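Local coordinates for protein xyloglucan-specific endo-beta-1,4-glucanase BoGH9A (Bacteroides ovatus, PDB 6DHT) that cleaves the β-1,4-linked glucan backbone of xyloglucan internally to release xyloglucan oligosaccharides, at residues E42-D47 against V54-S59. Residues are numbered along the deposited sequence; the frame is centred on the assembly and turned at random.
Sequences EFVIWD and VFVGKS
A β hairpin within the N-terminal Ig-like domain pairs F43 with G57 and I45 with F55. The F43–G57 pair is hydrogen-bonded both ways: F43 N donates to G57 O, and G57 N returns a bond to F43 O (2.9 Å, 171° at the hydrogen). With chi1 at 75°, F43 CG sits between its own backbone N and carbonyl carbon, and one ring face has G57 N over its centre. F43 CE1 approaches G57 CA at 3.7 Å, which needs a glycine, since a β-carbon on G57 would collide with CE1. Farther out, F43 CZ meets F55 CE2 at 3.7 Å, the rings inclined at 31°. An alanine at F43 would probably leave a gap over G57 and the F55 ring without its aromatic neighbour. I45 packs CB and CG1 on F55 CB and brings CD1 to the edge of the F43 ring. Strand 53-58 is outermost in a four-stranded antiparallel sheet, and strand 42-47 bonds on its other side to strand 84-90, whose Y86 and L88 touch I45. I45 N donates to F55 O at 2.8 Å, whereas I45 O accepts from V54 N (2.9 Å) and, weakly, from F55 N, forming a classic β bulge. Across the opposite face, V44 CG2 lies 4.2 Å from V56 CG2, while E42 and K58 run side by side, with E42 OE1 4.2 Å from K58 NZ, too far for a salt bridge. V54 CG2 rests against D47 CB, while D47 OD1 accepts from V49 N and S50 N in the connecting loop.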
loop_
_atom_site.group_PDB
_atom_site.type_symbol
_atom_site.label_atom_id
_atom_site.label_comp_id
_atom_site.label_asym_id
_atom_site.label_seq_id
_atom_site.Cartn_x
_atom_site.Cartn_y
_atom_site.Cartn_z
ATOM N N GLU A 42 -30.958 -17.890 -12.789
ATOM C CA GLU A 42 -31.263 -18.249 -11.414
ATOM C C GLU A 42 -30.015 -18.747 -10.674
ATOM O O GLU A 42 -29.160 -19.382 -11.268
ATOM C CB GLU A 42 -32.311 -19.351 -11.464
ATOM C CG GLU A 42 -32.765 -19.890 -10.152
ATOM C CD GLU A 42 -33.833 -20.951 -10.345
ATOM O OE1 GLU A 42 -34.800 -20.679 -11.087
ATOM O OE2 GLU A 42 -33.695 -22.054 -9.776
ATOM N N PHE A 43 -29.918 -18.459 -9.375
ATOM C CA PHE A 43 -28.910 -19.101 -8.537
ATOM C C PHE A 43 -29.484 -19.485 -7.194
ATOM O O PHE A 43 -30.527 -18.966 -6.784
ATOM C CB PHE A 43 -27.667 -18.204 -8.353
ATOM C CG PHE A 43 -27.865 -17.048 -7.404
ATOM C CD1 PHE A 43 -28.426 -15.859 -7.841
ATOM C CD2 PHE A 43 -27.481 -17.161 -6.081
ATOM C CE1 PHE A 43 -28.608 -14.797 -6.961
ATOM C CE2 PHE A 43 -27.645 -16.101 -5.201
ATOM C CZ PHE A 43 -28.213 -14.927 -5.643
ATOM N N VAL A 44 -28.798 -20.402 -6.515
ATOM C CA VAL A 44 -29.238 -20.912 -5.220
ATOM C C VAL A 44 -28.049 -20.983 -4.259
ATOM O O VAL A 44 -26.943 -21.343 -4.652
ATOM C CB VAL A 44 -29.883 -22.318 -5.354
ATOM C CG1 VAL A 44 -30.385 -22.814 -4.024
ATOM C CG2 VAL A 44 -31.017 -22.274 -6.356
ATOM N N ILE A 45 -28.294 -20.621 -3.005
ATOM C CA ILE A 45 -27.318 -20.826 -1.951
ATOM C C ILE A 45 -27.778 -21.980 -1.065
ATOM O O ILE A 45 -28.929 -21.996 -0.607
ATOM C CB ILE A 45 -27.168 -19.554 -1.079
ATOM C CG1 ILE A 45 -26.871 -18.322 -1.962
ATOM C CG2 ILE A 45 -26.122 -19.762 0.016
ATOM C CD1 ILE A 45 -25.605 -18.389 -2.760
ATOM N N TRP A 46 -26.874 -22.934 -0.836
ATOM C CA TRP A 46 -27.109 -24.063 0.066
ATOM C C TRP A 46 -26.176 -24.051 1.265
ATOM O O TRP A 46 -25.011 -23.692 1.136
ATOM C CB TRP A 46 -26.848 -25.370 -0.688
ATOM C CG TRP A 46 -27.701 -25.564 -1.884
ATOM C CD1 TRP A 46 -27.393 -25.255 -3.171
ATOM C CD2 TRP A 46 -29.021 -26.114 -1.904
ATOM N NE1 TRP A 46 -28.444 -25.583 -3.998
ATOM C CE2 TRP A 46 -29.458 -26.101 -3.238
ATOM C CE3 TRP A 46 -29.880 -26.592 -0.916
ATOM C CZ2 TRP A 46 -30.717 -26.566 -3.617
ATOM C CZ3 TRP A 46 -31.128 -27.056 -1.294
ATOM C CH2 TRP A 46 -31.532 -27.035 -2.631
ATOM N N ASP A 47 -26.669 -24.459 2.423
ATOM C CA ASP A 47 -25.813 -24.678 3.581
ATOM C C ASP A 47 -24.966 -25.912 3.273
ATOM O O ASP A 47 -25.505 -26.986 2.991
ATOM C CB ASP A 47 -26.672 -24.866 4.840
ATOM C CG ASP A 47 -25.850 -25.043 6.113
ATOM O OD1 ASP A 47 -24.890 -25.834 6.118
ATOM O OD2 ASP A 47 -26.178 -24.392 7.137
ATOM N N VAL A 54 -30.983 -22.140 1.422
ATOM C CA VAL A 54 -30.842 -20.957 2.265
ATOM C C VAL A 54 -31.343 -19.694 1.555
ATOM O O VAL A 54 -31.836 -18.763 2.199
ATOM C CB VAL A 54 -29.363 -20.821 2.723
ATOM C CG1 VAL A 54 -29.059 -19.431 3.213
ATOM C CG2 VAL A 54 -29.072 -21.832 3.820
ATOM N N PHE A 55 -31.218 -19.671 0.236
ATOM C CA PHE A 55 -31.562 -18.504 -0.567
ATOM C C PHE A 55 -31.696 -18.883 -2.040
ATOM O O PHE A 55 -30.944 -19.704 -2.549
ATOM C CB PHE A 55 -30.460 -17.430 -0.425
ATOM C CG PHE A 55 -30.792 -16.120 -1.099
ATOM C CD1 PHE A 55 -31.447 -15.120 -0.404
ATOM C CD2 PHE A 55 -30.432 -15.882 -2.408
ATOM C CE1 PHE A 55 -31.753 -13.919 -1.017
ATOM C CE2 PHE A 55 -30.750 -14.679 -3.021
ATOM C CZ PHE A 55 -31.398 -13.702 -2.316
ATOM N N VAL A 56 -32.662 -18.267 -2.714
ATOM C CA VAL A 56 -32.826 -18.413 -4.145
ATOM C C VAL A 56 -32.957 -17.029 -4.757
ATOM O O VAL A 56 -33.756 -16.219 -4.300
ATOM C CB VAL A 56 -34.097 -19.250 -4.513
ATOM C CG1 VAL A 56 -34.250 -19.333 -6.014
ATOM C CG2 VAL A 56 -34.000 -20.643 -3.903
ATOM N N GLY A 57 -32.168 -16.775 -5.785
ATOM C CA GLY A 57 -32.196 -15.512 -6.496
ATOM C C GLY A 57 -32.604 -15.645 -7.952
ATOM O O GLY A 57 -32.086 -16.484 -8.685
ATOM N N LYS A 58 -33.502 -14.763 -8.372
ATOM C CA LYS A 58 -33.986 -14.723 -9.753
ATOM C C LYS A 58 -34.037 -13.274 -10.246
ATOM O O LYS A 58 -33.683 -12.353 -9.512
ATOM C CB LYS A 58 -35.380 -15.357 -9.823
ATOM C CG LYS A 58 -35.456 -16.761 -9.240
ATOM C CD LYS A 58 -36.870 -17.338 -9.327
ATOM C CE LYS A 58 -36.873 -18.839 -9.083
ATOM N NZ LYS A 58 -38.256 -19.409 -9.077
ATOM N N SER A 59 -34.469 -13.069 -11.488
ATOM C CA SER A 59 -34.588 -11.722 -12.066
ATOM C C SER A 59 -33.280 -10.973 -11.939
ATOM O O SER A 59 -33.218 -9.868 -11.383
ATOM C CB SER A 59 -35.696 -10.921 -11.402
ATOM O OG SER A 59 -36.936 -11.564 -11.583
#